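Local coordinates for protein importin subunit beta-1 (Saccharomyces cerevisiae, PDB 5OWU) that carries proteins into the nucleus, associating with importin alpha, which in turn binds the classical nuclear localization signal of the cargo, at residues A120-A123 with D124-P128; G130-P133 with E134-K137; V556-N559 with Q560-L563; L601-R604 with L605-K608. All coordinates share one frame; numbering follows the deposited sequence.

Contact 1 (A120-A123 with D124-P128); sequences AAIA and DIELP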
ATOM      1  N   ALA A 120       8.767   7.398 -26.975  1.00 26.24           N
ATOM      2  CA  ALA A 120       8.936   6.355 -25.970  1.00 29.39           C
ATOM      3  C   ALA A 120       7.999   5.182 -26.226  1.00 29.29           C
ATOM      4  O   ALA A 120       8.405   4.022 -26.106  1.00 25.00           O
ATOM      5  CB  ALA A 120       8.701   6.923 -24.569  1.00 27.69           C
ATOM      6  N   ALA A 121       6.734   5.460 -26.563  1.00 23.39           N
ATOM      7  CA  ALA A 121       5.774   4.377 -26.800  1.00 23.94           C
ATOM      8  C   ALA A 121       6.177   3.522 -28.002  1.00 19.77           C
ATOM      9  O   ALA A 121       6.170   2.277 -27.946  1.00 24.01           O
ATOM     10  CB  ALA A 121       4.379   4.964 -27.012  1.00 26.23           C
ATOM     11  N   ILE A 122       6.535   4.178 -29.107  1.00 20.78           N
ATOM     12  CA  ILE A 122       6.936   3.432 -30.293  1.00 23.33           C
ATOM     13  C   ILE A 122       8.185   2.612 -29.995  1.00 25.84           C
ATOM     14  O   ILE A 122       8.265   1.429 -30.336  1.00 24.41           O
ATOM     15  CB  ILE A 122       7.152   4.388 -31.481  1.00 20.58           C
ATOM     16  CG1 ILE A 122       5.828   5.054 -31.874  1.00 21.39           C
ATOM     17  CG2 ILE A 122       7.736   3.636 -32.683  1.00 20.89           C
ATOM     18  CD1 ILE A 122       6.004   6.285 -32.743  1.00 23.83           C
ATOM     19  N   ALA A 123       9.176   3.232 -29.348  1.00 29.18           N
ATOM     20  CA  ALA A 123      10.404   2.525 -28.996  1.00 24.51           C
ATOM     21  C   ALA A 123      10.110   1.320 -28.121  1.00 20.95           C
ATOM     22  O   ALA A 123      10.702   0.254 -28.303  1.00 28.30           O
ATOM     23  CB  ALA A 123      11.375   3.468 -28.278  1.00 26.43           C
ATOM     24  N   ASP A 124       9.211   1.479 -27.149  1.00 19.79           N
ATOM     25  CA  ASP A 124       8.857   0.360 -26.291  1.00 22.66           C
ATOM     26  C   ASP A 124       8.278  -0.786 -27.097  1.00 25.46           C
ATOM     27  O   ASP A 124       8.408  -1.947 -26.696  1.00 28.19           O
ATOM     28  CB  ASP A 124       7.868   0.805 -25.217  1.00 26.16           C
ATOM     29  CG  ASP A 124       8.548   1.524 -24.059  1.00 38.37           C
ATOM     30  OD1 ASP A 124       9.786   1.461 -23.964  1.00 32.70           O
ATOM     31  OD2 ASP A 124       7.847   2.149 -23.244  1.00 41.12           O
ATOM     32  N   ILE A 125       7.641  -0.494 -28.232  1.00 28.24           N
ATOM     33  CA  ILE A 125       7.197  -1.591 -29.089  1.00 28.46           C
ATOM     34  C   ILE A 125       8.350  -2.153 -29.917  1.00 27.68           C
ATOM     35  O   ILE A 125       8.534  -3.369 -29.999  1.00 29.01           O
ATOM     36  CB  ILE A 125       6.043  -1.133 -29.992  1.00 22.45           C
ATOM     37  CG1 ILE A 125       4.801  -0.864 -29.149  1.00 26.12           C
ATOM     38  CG2 ILE A 125       5.739  -2.207 -31.050  1.00 25.15           C
ATOM     39  CD1 ILE A 125       3.794   0.040 -29.830  1.00 22.18           C
ATOM     40  N   GLU A 126       9.135  -1.290 -30.557  1.00 25.48           N
ATOM     41  CA  GLU A 126      10.033  -1.739 -31.614  1.00 21.38           C
ATOM     42  C   GLU A 126      11.394  -2.227 -31.113  1.00 32.89           C
ATOM     43  O   GLU A 126      11.915  -3.219 -31.632  1.00 30.33           O
ATOM     44  CB  GLU A 126      10.234  -0.618 -32.629  1.00 21.74           C
ATOM     45  CG  GLU A 126       8.938  -0.242 -33.377  1.00 26.43           C
ATOM     46  CD  GLU A 126       9.202   0.379 -34.734  1.00 33.09           C
ATOM     47  OE1 GLU A 126      10.364   0.745 -35.015  1.00 28.24           O
ATOM     48  OE2 GLU A 126       8.243   0.501 -35.526  1.00 27.27           O
ATOM     49  N   LEU A 127      11.999  -1.553 -30.139  1.00 26.88           N
ATOM     50  CA  LEU A 127      13.340  -1.945 -29.710  1.00 33.91           C
ATOM     51  C   LEU A 127      13.403  -3.396 -29.257  1.00 37.84           C
ATOM     52  O   LEU A 127      14.360  -4.093 -29.639  1.00 31.19           O
ATOM     53  CB  LEU A 127      13.843  -1.007 -28.602  1.00 27.61           C
ATOM     54  CG  LEU A 127      14.101   0.453 -28.989  1.00 33.46           C
ATOM     55  CD1 LEU A 127      14.564   1.247 -27.780  1.00 38.50           C
ATOM     56  CD2 LEU A 127      15.119   0.566 -30.103  1.00 39.21           C
ATOM     57  N   PRO A 128      12.453  -3.913 -28.475  1.00 35.55           N
ATOM     58  CA  PRO A 128      12.484  -5.349 -28.143  1.00 39.75           C
ATOM     59  C   PRO A 128      12.413  -6.259 -29.360  1.00 42.67           C
ATOM     60  O   PRO A 128      12.784  -7.433 -29.259  1.00 49.67           O
ATOM     61  CB  PRO A 128      11.256  -5.526 -27.239  1.00 45.09           C
ATOM     62  CG  PRO A 128      10.975  -4.162 -26.707  1.00 47.59           C
ATOM     63  CD  PRO A 128      11.357  -3.210 -27.790  1.00 41.99           C
TER

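Contact 2 (G130-P133 with E134-K137); sequences GAWP and ELMK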
ATOM      1  N   GLY A 130      14.166  -5.662 -32.111  1.00 46.18           N
ATOM      2  CA  GLY A 130      15.339  -5.311 -32.898  1.00 45.96           C
ATOM      3  C   GLY A 130      15.092  -4.326 -34.021  1.00 44.32           C
ATOM      4  O   GLY A 130      15.823  -4.341 -35.018  1.00 47.97           O
ATOM      5  N   ALA A 131      14.087  -3.463 -33.889  1.00 37.33           N
ATOM      6  CA  ALA A 131      13.763  -2.477 -34.910  1.00 31.99           C
ATOM      7  C   ALA A 131      14.155  -1.077 -34.427  1.00 27.01           C
ATOM      8  O   ALA A 131      14.760  -0.912 -33.366  1.00 27.15           O
ATOM      9  CB  ALA A 131      12.281  -2.566 -35.268  1.00 34.14           C
ATOM     10  N   TRP A 132      13.793  -0.063 -35.222  1.00 26.51           N
ATOM     11  CA  TRP A 132      14.185   1.334 -35.047  1.00 33.64           C
ATOM     12  C   TRP A 132      15.648   1.437 -34.614  1.00 30.84           C
ATOM     13  O   TRP A 132      15.954   2.094 -33.614  1.00 28.56           O
ATOM     14  CB  TRP A 132      13.264   2.039 -34.037  1.00 21.88           C
ATOM     15  CG  TRP A 132      13.136   3.541 -34.266  1.00 19.33           C
ATOM     16  CD1 TRP A 132      13.778   4.285 -35.221  1.00 23.78           C
ATOM     17  CD2 TRP A 132      12.309   4.469 -33.535  1.00 24.10           C
ATOM     18  NE1 TRP A 132      13.408   5.605 -35.126  1.00 22.90           N
ATOM     19  CE2 TRP A 132      12.508   5.744 -34.102  1.00 23.39           C
ATOM     20  CE3 TRP A 132      11.420   4.341 -32.461  1.00 26.95           C
ATOM     21  CZ2 TRP A 132      11.852   6.880 -33.636  1.00 29.20           C
ATOM     22  CZ3 TRP A 132      10.774   5.469 -31.995  1.00 25.01           C
ATOM     23  CH2 TRP A 132      10.991   6.724 -32.584  1.00 20.65           C
ATOM     24  N   PRO A 133      16.587   0.824 -35.345  1.00 36.66           N
ATOM     25  CA  PRO A 133      17.997   0.896 -34.926  1.00 34.93           C
ATOM     26  C   PRO A 133      18.578   2.294 -35.008  1.00 37.50           C
ATOM     27  O   PRO A 133      19.608   2.560 -34.380  1.00 36.37           O
ATOM     28  CB  PRO A 133      18.704  -0.054 -35.900  1.00 40.67           C
ATOM     29  CG  PRO A 133      17.863  -0.006 -37.131  1.00 34.62           C
ATOM     30  CD  PRO A 133      16.436   0.116 -36.631  1.00 39.81           C
ATOM     31  N   GLU A 134      17.960   3.193 -35.767  1.00 30.04           N
ATOM     32  CA  GLU A 134      18.447   4.561 -35.853  1.00 33.82           C
ATOM     33  C   GLU A 134      18.238   5.335 -34.557  1.00 30.67           C
ATOM     34  O   GLU A 134      18.968   6.302 -34.303  1.00 36.01           O
ATOM     35  CB  GLU A 134      17.744   5.288 -37.001  1.00 42.05           C
ATOM     36  CG  GLU A 134      17.858   4.575 -38.346  1.00 48.12           C
ATOM     37  CD  GLU A 134      16.662   3.687 -38.677  1.00 47.76           C
ATOM     38  OE1 GLU A 134      15.944   3.237 -37.756  1.00 35.05           O
ATOM     39  OE2 GLU A 134      16.444   3.440 -39.879  1.00 53.09           O
ATOM     40  N   LEU A 135      17.267   4.928 -33.734  1.00 23.88           N
ATOM     41  CA  LEU A 135      16.853   5.765 -32.615  1.00 30.79           C
ATOM     42  C   LEU A 135      17.979   5.955 -31.613  1.00 32.60           C
ATOM     43  O   LEU A 135      18.248   7.077 -31.179  1.00 29.87           O
ATOM     44  CB  LEU A 135      15.629   5.171 -31.914  1.00 27.91           C
ATOM     45  CG  LEU A 135      15.187   5.971 -30.677  1.00 20.52           C
ATOM     46  CD1 LEU A 135      14.815   7.386 -31.040  1.00 25.57           C
ATOM     47  CD2 LEU A 135      14.021   5.302 -29.972  1.00 25.93           C
ATOM     48  N   MET A 136      18.626   4.863 -31.201  1.00 29.04           N
ATOM     49  CA  MET A 136      19.613   4.970 -30.133  1.00 29.99           C
ATOM     50  C   MET A 136      20.858   5.712 -30.593  1.00 32.56           C
ATOM     51  O   MET A 136      21.488   6.416 -29.795  1.00 32.64           O
ATOM     52  CB  MET A 136      19.965   3.581 -29.610  1.00 31.38           C
ATOM     53  CG  MET A 136      18.925   3.019 -28.661  1.00 32.28           C
ATOM     54  SD  MET A 136      18.584   4.145 -27.299  1.00 42.10           S
ATOM     55  CE  MET A 136      16.847   4.450 -27.521  1.00 48.55           C
ATOM     56  N   LYS A 137      21.221   5.583 -31.869  1.00 28.82           N
ATOM     57  CA  LYS A 137      22.271   6.429 -32.419  1.00 34.32           C
ATOM     58  C   LYS A 137      21.862   7.895 -32.362  1.00 29.47           C
ATOM     59  O   LYS A 137      22.671   8.764 -32.005  1.00 32.98           O
ATOM     60  CB  LYS A 137      22.574   5.996 -33.853  1.00 39.85           C
ATOM     61  CG  LYS A 137      23.898   6.500 -34.409  1.00 64.19           C
ATOM     62  CD  LYS A 137      23.714   7.747 -35.254  1.00 59.07           C
ATOM     63  CE  LYS A 137      24.952   8.038 -36.090  1.00 57.03           C
ATOM     64  NZ  LYS A 137      26.153   8.263 -35.254  1.00 55.58           N
TER
HETATM   65  O   HOH W   1      17.720   2.225 -31.585  1.00 33.98           O

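Contact 3 (V556-N559 with Q560-L563); sequences VDEN and QLTL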
ATOM      1  N   VAL A 556     -29.645  17.745  15.652  1.00 29.74           N
ATOM      2  CA  VAL A 556     -28.965  18.889  15.050  1.00 27.76           C
ATOM      3  C   VAL A 556     -29.643  19.240  13.735  1.00 30.60           C
ATOM      4  O   VAL A 556     -29.744  18.400  12.835  1.00 28.20           O
ATOM      5  CB  VAL A 556     -27.472  18.596  14.829  1.00 28.76           C
ATOM      6  CG1 VAL A 556     -26.789  19.738  14.061  1.00 28.69           C
ATOM      7  CG2 VAL A 556     -26.763  18.367  16.156  1.00 25.35           C
ATOM      8  N   ASP A 557     -30.075  20.488  13.610  1.00 26.93           N
ATOM      9  CA  ASP A 557     -30.692  20.970  12.378  1.00 30.57           C
ATOM     10  C   ASP A 557     -29.594  21.228  11.348  1.00 28.94           C
ATOM     11  O   ASP A 557     -28.820  22.177  11.477  1.00 26.19           O
ATOM     12  CB  ASP A 557     -31.503  22.229  12.655  1.00 28.22           C
ATOM     13  CG  ASP A 557     -32.038  22.872  11.390  1.00 33.12           C
ATOM     14  OD1 ASP A 557     -31.941  22.251  10.302  1.00 31.48           O
ATOM     15  OD2 ASP A 557     -32.566  23.996  11.491  1.00 33.77           O
ATOM     16  N   GLU A 558     -29.531  20.391  10.314  1.00 32.31           N
ATOM     17  CA  GLU A 558     -28.429  20.462   9.362  1.00 37.18           C
ATOM     18  C   GLU A 558     -28.525  21.648   8.418  1.00 35.93           C
ATOM     19  O   GLU A 558     -27.541  21.943   7.733  1.00 28.79           O
ATOM     20  CB  GLU A 558     -28.363  19.176   8.548  1.00 36.42           C
ATOM     21  CG  GLU A 558     -28.097  17.959   9.394  1.00 36.21           C
ATOM     22  CD  GLU A 558     -28.173  16.673   8.601  1.00 47.49           C
ATOM     23  OE1 GLU A 558     -27.256  16.417   7.799  1.00 42.66           O
ATOM     24  OE2 GLU A 558     -29.159  15.930   8.775  1.00 60.19           O
ATOM     25  N   ASN A 559     -29.668  22.330   8.362  1.00 28.46           N
ATOM     26  CA  ASN A 559     -29.812  23.498   7.501  1.00 35.60           C
ATOM     27  C   ASN A 559     -29.193  24.751   8.099  1.00 32.69           C
ATOM     28  O   ASN A 559     -29.213  25.801   7.452  1.00 39.95           O
ATOM     29  CB  ASN A 559     -31.296  23.747   7.191  1.00 33.98           C
ATOM     30  CG  ASN A 559     -31.852  22.753   6.190  1.00 46.38           C
ATOM     31  OD1 ASN A 559     -31.103  22.188   5.396  1.00 39.56           O
ATOM     32  ND2 ASN A 559     -33.166  22.523   6.230  1.00 40.82           N
ATOM     33  N   GLN A 560     -28.646  24.674   9.309  1.00 34.44           N
ATOM     34  CA  GLN A 560     -27.897  25.784   9.882  1.00 28.47           C
ATOM     35  C   GLN A 560     -26.399  25.539   9.863  1.00 31.77           C
ATOM     36  O   GLN A 560     -25.656  26.270  10.524  1.00 32.45           O
ATOM     37  CB  GLN A 560     -28.363  26.054  11.313  1.00 36.61           C
ATOM     38  CG  GLN A 560     -29.762  26.648  11.397  1.00 34.06           C
ATOM     39  CD  GLN A 560     -29.867  27.996  10.705  1.00 47.72           C
ATOM     40  OE1 GLN A 560     -28.959  28.831  10.778  1.00 42.35           O
ATOM     41  NE2 GLN A 560     -30.978  28.213  10.024  1.00 43.73           N
ATOM     42  N   LEU A 561     -25.937  24.536   9.125  1.00 31.87           N
ATOM     43  CA  LEU A 561     -24.539  24.129   9.155  1.00 31.16           C
ATOM     44  C   LEU A 561     -23.853  24.522   7.856  1.00 34.03           C
ATOM     45  O   LEU A 561     -24.458  24.466   6.781  1.00 32.47           O
ATOM     46  CB  LEU A 561     -24.413  22.618   9.360  1.00 29.99           C
ATOM     47  CG  LEU A 561     -25.118  22.019  10.574  1.00 28.11           C
ATOM     48  CD1 LEU A 561     -24.888  20.517  10.614  1.00 38.50           C
ATOM     49  CD2 LEU A 561     -24.654  22.676  11.863  1.00 30.10           C
ATOM     50  N   THR A 562     -22.593  24.925   7.962  1.00 31.70           N
ATOM     51  CA  THR A 562     -21.756  25.086   6.789  1.00 37.99           C
ATOM     52  C   THR A 562     -21.392  23.715   6.233  1.00 40.23           C
ATOM     53  O   THR A 562     -21.626  22.678   6.861  1.00 33.16           O
ATOM     54  CB  THR A 562     -20.468  25.828   7.128  1.00 34.37           C
ATOM     55  OG1 THR A 562     -19.666  24.978   7.960  1.00 32.60           O
ATOM     56  CG2 THR A 562     -20.755  27.154   7.836  1.00 37.39           C
ATOM     57  N   LEU A 563     -20.779  23.714   5.049  1.00 37.13           N
ATOM     58  CA  LEU A 563     -20.273  22.462   4.496  1.00 39.51           C
ATOM     59  C   LEU A 563     -19.306  21.795   5.465  1.00 31.43           C
ATOM     60  O   LEU A 563     -19.389  20.586   5.712  1.00 37.04           O
ATOM     61  CB  LEU A 563     -19.597  22.712   3.147  1.00 47.06           C
ATOM     62  CG  LEU A 563     -18.904  21.482   2.543  1.00 54.83           C
ATOM     63  CD1 LEU A 563     -19.908  20.361   2.268  1.00 48.90           C
ATOM     64  CD2 LEU A 563     -18.138  21.854   1.276  1.00 57.04           C
TER
HETATM   65  O   HOH W   2     -32.975  25.857   9.908  1.00 41.12           O

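Contact 4 (L601-R604 with L605-K608); sequences LFFR and LLEK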
ATOM      1  N   LEU A 601     -34.094   4.676  14.660  1.00 41.89           N
ATOM      2  CA  LEU A 601     -33.052   5.651  14.369  1.00 36.11           C
ATOM      3  C   LEU A 601     -32.390   5.363  13.030  1.00 39.55           C
ATOM      4  O   LEU A 601     -32.188   6.271  12.210  1.00 37.86           O
ATOM      5  CB  LEU A 601     -32.029   5.649  15.504  1.00 38.17           C
ATOM      6  CG  LEU A 601     -32.590   6.029  16.867  1.00 42.17           C
ATOM      7  CD1 LEU A 601     -31.502   5.898  17.943  1.00 49.69           C
ATOM      8  CD2 LEU A 601     -33.202   7.432  16.819  1.00 53.88           C
ATOM      9  N   PHE A 602     -32.088   4.090  12.765  1.00 39.90           N
ATOM     10  CA  PHE A 602     -31.347   3.767  11.553  1.00 40.74           C
ATOM     11  C   PHE A 602     -32.155   4.140  10.316  1.00 37.82           C
ATOM     12  O   PHE A 602     -31.656   4.833   9.419  1.00 37.07           O
ATOM     13  CB  PHE A 602     -30.965   2.285  11.556  1.00 35.29           C
ATOM     14  CG  PHE A 602     -30.016   1.900  12.674  1.00 39.98           C
ATOM     15  CD1 PHE A 602     -29.169   2.840  13.251  1.00 41.75           C
ATOM     16  CD2 PHE A 602     -29.972   0.598  13.146  1.00 43.28           C
ATOM     17  CE1 PHE A 602     -28.306   2.488  14.275  1.00 41.22           C
ATOM     18  CE2 PHE A 602     -29.105   0.241  14.172  1.00 39.62           C
ATOM     19  CZ  PHE A 602     -28.270   1.188  14.734  1.00 34.91           C
ATOM     20  N   PHE A 603     -33.424   3.740  10.273  1.00 45.54           N
ATOM     21  CA  PHE A 603     -34.273   4.164   9.168  1.00 50.23           C
ATOM     22  C   PHE A 603     -34.295   5.680   9.047  1.00 45.75           C
ATOM     23  O   PHE A 603     -34.164   6.220   7.941  1.00 47.01           O
ATOM     24  CB  PHE A 603     -35.685   3.604   9.344  1.00 51.48           C
ATOM     25  CG  PHE A 603     -35.783   2.132   9.074  1.00 37.85           C
ATOM     26  CD1 PHE A 603     -35.218   1.590   7.934  1.00 44.01           C
ATOM     27  CD2 PHE A 603     -36.413   1.285   9.972  1.00 51.20           C
ATOM     28  CE1 PHE A 603     -35.294   0.233   7.684  1.00 52.68           C
ATOM     29  CE2 PHE A 603     -36.493  -0.073   9.723  1.00 49.68           C
ATOM     30  CZ  PHE A 603     -35.932  -0.597   8.579  1.00 44.72           C
ATOM     31  N   ARG A 604     -34.412   6.392  10.170  1.00 42.07           N
ATOM     32  CA  ARG A 604     -34.389   7.846  10.084  1.00 45.54           C
ATOM     33  C   ARG A 604     -33.097   8.313   9.430  1.00 51.29           C
ATOM     34  O   ARG A 604     -33.116   9.110   8.481  1.00 44.31           O
ATOM     35  CB  ARG A 604     -34.578   8.461  11.472  1.00 48.02           C
ATOM     36  CG  ARG A 604     -36.024   8.398  11.954  1.00 55.78           C
ATOM     37  CD  ARG A 604     -36.152   8.741  13.424  1.00 52.59           C
ATOM     38  NE  ARG A 604     -35.615  10.062  13.727  1.00 56.97           N
ATOM     39  CZ  ARG A 604     -35.412  10.521  14.957  1.00 56.81           C
ATOM     40  NH1 ARG A 604     -35.695   9.764  16.009  1.00 55.60           N
ATOM     41  NH2 ARG A 604     -34.913  11.737  15.139  1.00 56.00           N
ATOM     42  N   LEU A 605     -31.964   7.759   9.870  1.00 41.17           N
ATOM     43  CA  LEU A 605     -30.692   8.128   9.263  1.00 37.77           C
ATOM     44  C   LEU A 605     -30.683   7.808   7.778  1.00 39.59           C
ATOM     45  O   LEU A 605     -30.093   8.546   6.980  1.00 40.21           O
ATOM     46  CB  LEU A 605     -29.547   7.412   9.976  1.00 39.20           C
ATOM     47  CG  LEU A 605     -29.268   7.920  11.388  1.00 46.02           C
ATOM     48  CD1 LEU A 605     -28.367   6.946  12.127  1.00 48.26           C
ATOM     49  CD2 LEU A 605     -28.634   9.303  11.342  1.00 39.69           C
ATOM     50  N   LEU A 606     -31.328   6.706   7.385  1.00 47.20           N
ATOM     51  CA  LEU A 606     -31.352   6.334   5.976  1.00 48.80           C
ATOM     52  C   LEU A 606     -32.258   7.249   5.166  1.00 49.41           C
ATOM     53  O   LEU A 606     -32.034   7.428   3.963  1.00 50.88           O
ATOM     54  CB  LEU A 606     -31.801   4.878   5.818  1.00 43.42           C
ATOM     55  CG  LEU A 606     -30.829   3.774   6.247  1.00 47.87           C
ATOM     56  CD1 LEU A 606     -31.456   2.408   6.034  1.00 46.93           C
ATOM     57  CD2 LEU A 606     -29.500   3.861   5.503  1.00 44.98           C
ATOM     58  N   GLU A 607     -33.280   7.835   5.791  1.00 55.55           N
ATOM     59  CA  GLU A 607     -34.180   8.718   5.060  1.00 60.20           C
ATOM     60  C   GLU A 607     -33.719  10.167   5.068  1.00 71.41           C
ATOM     61  O   GLU A 607     -34.318  10.997   4.375  1.00 70.99           O
ATOM     62  CB  GLU A 607     -35.600   8.628   5.631  1.00 63.92           C
ATOM     63  CG  GLU A 607     -36.377   7.416   5.145  1.00 77.42           C
ATOM     64  CD  GLU A 607     -36.531   7.380   3.628  1.00 82.82           C
ATOM     65  OE1 GLU A 607     -36.214   8.390   2.965  1.00 82.80           O
ATOM     66  OE2 GLU A 607     -36.955   6.331   3.097  1.00 84.00           O
ATOM     67  N   LYS A 608     -32.676  10.482   5.829  1.00 64.92           N
ATOM     68  CA  LYS A 608     -32.102  11.816   5.816  1.00 66.55           C
ATOM     69  C   LYS A 608     -31.677  12.214   4.410  1.00 64.35           C
ATOM     70  O   LYS A 608     -31.284  11.378   3.594  1.00 65.80           O
ATOM     71  CB  LYS A 608     -30.881  11.871   6.731  1.00 63.16           C
ATOM     72  CG  LYS A 608     -31.140  12.490   8.081  1.00 67.61           C
ATOM     73  CD  LYS A 608     -29.902  12.457   8.959  1.00 62.96           C
ATOM     74  CE  LYS A 608     -28.623  12.900   8.235  1.00 64.52           C
ATOM     75  NZ  LYS A 608     -27.447  12.909   9.143  1.00 50.04           N
TER

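Contact 1 (A120-A123 with D124-P128)
The carbonyl oxygens of Ala120 to Ala123 accept from the amides of Asp124 to Leu127 in four i to i+4 alpha-helical bonds, from Asp124 N to Ala120 O (2.9 Å) through Leu127 N to Ala123 O (2.9 Å), before the chain tightens into a 3-10 turn at Leu127 and Pro128. Ile122 O takes the bond from Glu126 N and a weak second one from Ile125 N. Pro128 has no N-H to continue the series, and its CD packs against Ala123 O at 3.6 Å. Among the side chains, Leu127 reaches back so that its CD1 meets the methyl CB of Ala123 at 3.9 Å. Ile122 and Glu126 lie side by side: with CG2 anti to the backbone N, the branch methyl of Ile122 runs along the Glu126 chain, touching CG at 4.1 Å. The buried Glu126 carboxylate is satisfied by a salt bridge to Lys97 and a hydrogen bond from Trp84 NE1. This last turn of helix 109-126 belongs to HEAT repeat 3; Ile122 and Ile125 face Trp84 of helix 74-87, while Ala120, Ala123 and Asp124 rest on helix 149-165.

Contact 2 (G130-P133 with E134-K137)
Leu135 lies over one face of the Trp132 indole, and this CH-pi contact dominates the apolar part of the turn. Its CB stands 3.7 Å from the centroid of the five-membered ring, only 5° off the ring normal. With CG anti to the backbone N (chi1 177°), the Leu135 fork spreads across the six-membered ring, where CD2 meets Trp132 CE3 at 3.7 Å and CD1 meets Trp132 CZ2 at 4.0 Å. With alanine here instead of Trp132, the Leu135 methyls would probably lose the flat surface they rest on, and a gap would open over CD1 and CD2.

The polar contacts gather at the backbone and the ring edge. Leu135 N donates to Trp132 O (3.1 Å), a straight bond at the hydrogen (164°), though the donor stands well above the carbonyl plane. A water bridges the same oxygen to the next amide, donating to Trp132 O and accepting from Met136 N, the latter 2.8 Å away, and so satisfies another N-H of the helix's first turn. Glu134 bends at chi2 and folds back beside the Pro133 ring, its OE1 3.4 Å from Pro133 CD; the same oxygen lies in the indole plane at the edge, 3.5 Å from Trp132 CD1.

Gly130, with positive phi, is the C-prime residue of the Schellman motif that ends helix 109-126. Trp132, in the loop just before helix 133-142, packs on Ile119 of helix 109-126 and makes a cation-pi contact with Lys97; on the helix itself Leu135 and Met136 touch Met162 of helix 149-165.

Contact 3 (V556-N559 with Q560-L563)
An Asx turn at Asp557 begins the short 3-10 turn of 558-559, in the loop between helices 536-553 and 563-586 of HEAT repeat 13. Across this turn Leu561 folds back, its CD1 lying 4.0 Å from Val556 CG1 and 3.8 Å from Glu558 CA, with the Val556 and Leu561 side chains crossing at about a right angle. Leu561 CG sits anti to its carbonyl carbon (chi1 -55°), which carries the isobutyl group back under the turn, beside the carbonyl oxygens of Asp557 and Glu558. A serine in place of Leu561 would probably leave Val556 CG1 without its mate and the turn without its apolar cover.

In the Asx turn itself, Asp557 OD1 accepts from Asn559 N at 3.0 Å, the donor coming from above the carboxylate plane. Two weak backbone bonds close the turn further on: Gln560 N to Asp557 O at 3.3 Å and Leu561 N to Glu558 O at 3.4 Å. The other carboxylate oxygen, Asp557 OD2, receives a water at 2.5 Å, which in turn accepts from Gln560 NE2 at 3.1 Å; the Gln560 chain bends at chi2 to bring NE2 round to this water, and the carboxylate and amide planes stand 70° apart. Val556, Glu558 and Leu561 all touch Leu569 of helix 563-586, and Thr562 OG1 N-caps that helix through Asp565 N.

Contact 4 (L601-R604 with L605-K608)
Phe602 and Leu605 meet at the ring edge, Leu605 CD1 lying near the plane of the ring at 4.3 Å from Phe602 CD1. One residue further on the pairing recurs: Leu606 CD1 comes to within 4.3 Å of Phe603 CD1, approaching that ring obliquely. Both leucines hold CG beside the backbone N (chi1 -71° for Leu605), a setting that turns their side chains back along the preceding turn and brings Leu605 CG to 3.5 Å from Leu601 O. Behind these i to i+3 pairs stand the i to i+4 backbone bonds, Leu605 N to Leu601 O and Leu606 N to Phe602 O, each 2.8 Å. At the end of the helix Glu607 N donates to Phe603 O and, weakly, to Arg604 O, which also takes a weak bond from Lys608 N; Lys608 then leaves helical geometry. Further out, Glu607 OE2 is hydrogen-bonded to Tyr643 OH. This end of helix 595-607, in HEAT repeat 14, lies among several helices: Phe602 touches Leu577 and Leu580 of helix 563-586 and Val618 and Ile622 of helix 615-629, while Phe603 and Leu606 touch Thr639 and Tyr643 of helix 637-649, respectively.

In the fold
Each contact is local, its two segments running on without a gap, so none encloses a loop; the four follow in series, neither nested nor crossed. Contact 1 ends helix 109-126 and contact 2 starts helix 133-142. They touch where Ile122 CG2 packs on Trp132 in the intervening loop and Ala123 CB on Leu135, the latter pair joining HEAT repeats 3 and 4. Farther on, contact 3 shapes the loop between helices 536-553 and 563-586, and contact 4 ends helix 595-607, with centres about 17 Å apart; a long, weak ion pair from Glu558 to Lys608 joins them across HEAT repeats 13 and 14. Contacts 2 and 4, centres about 66 Å apart, lie on opposite sides of the chain's centre.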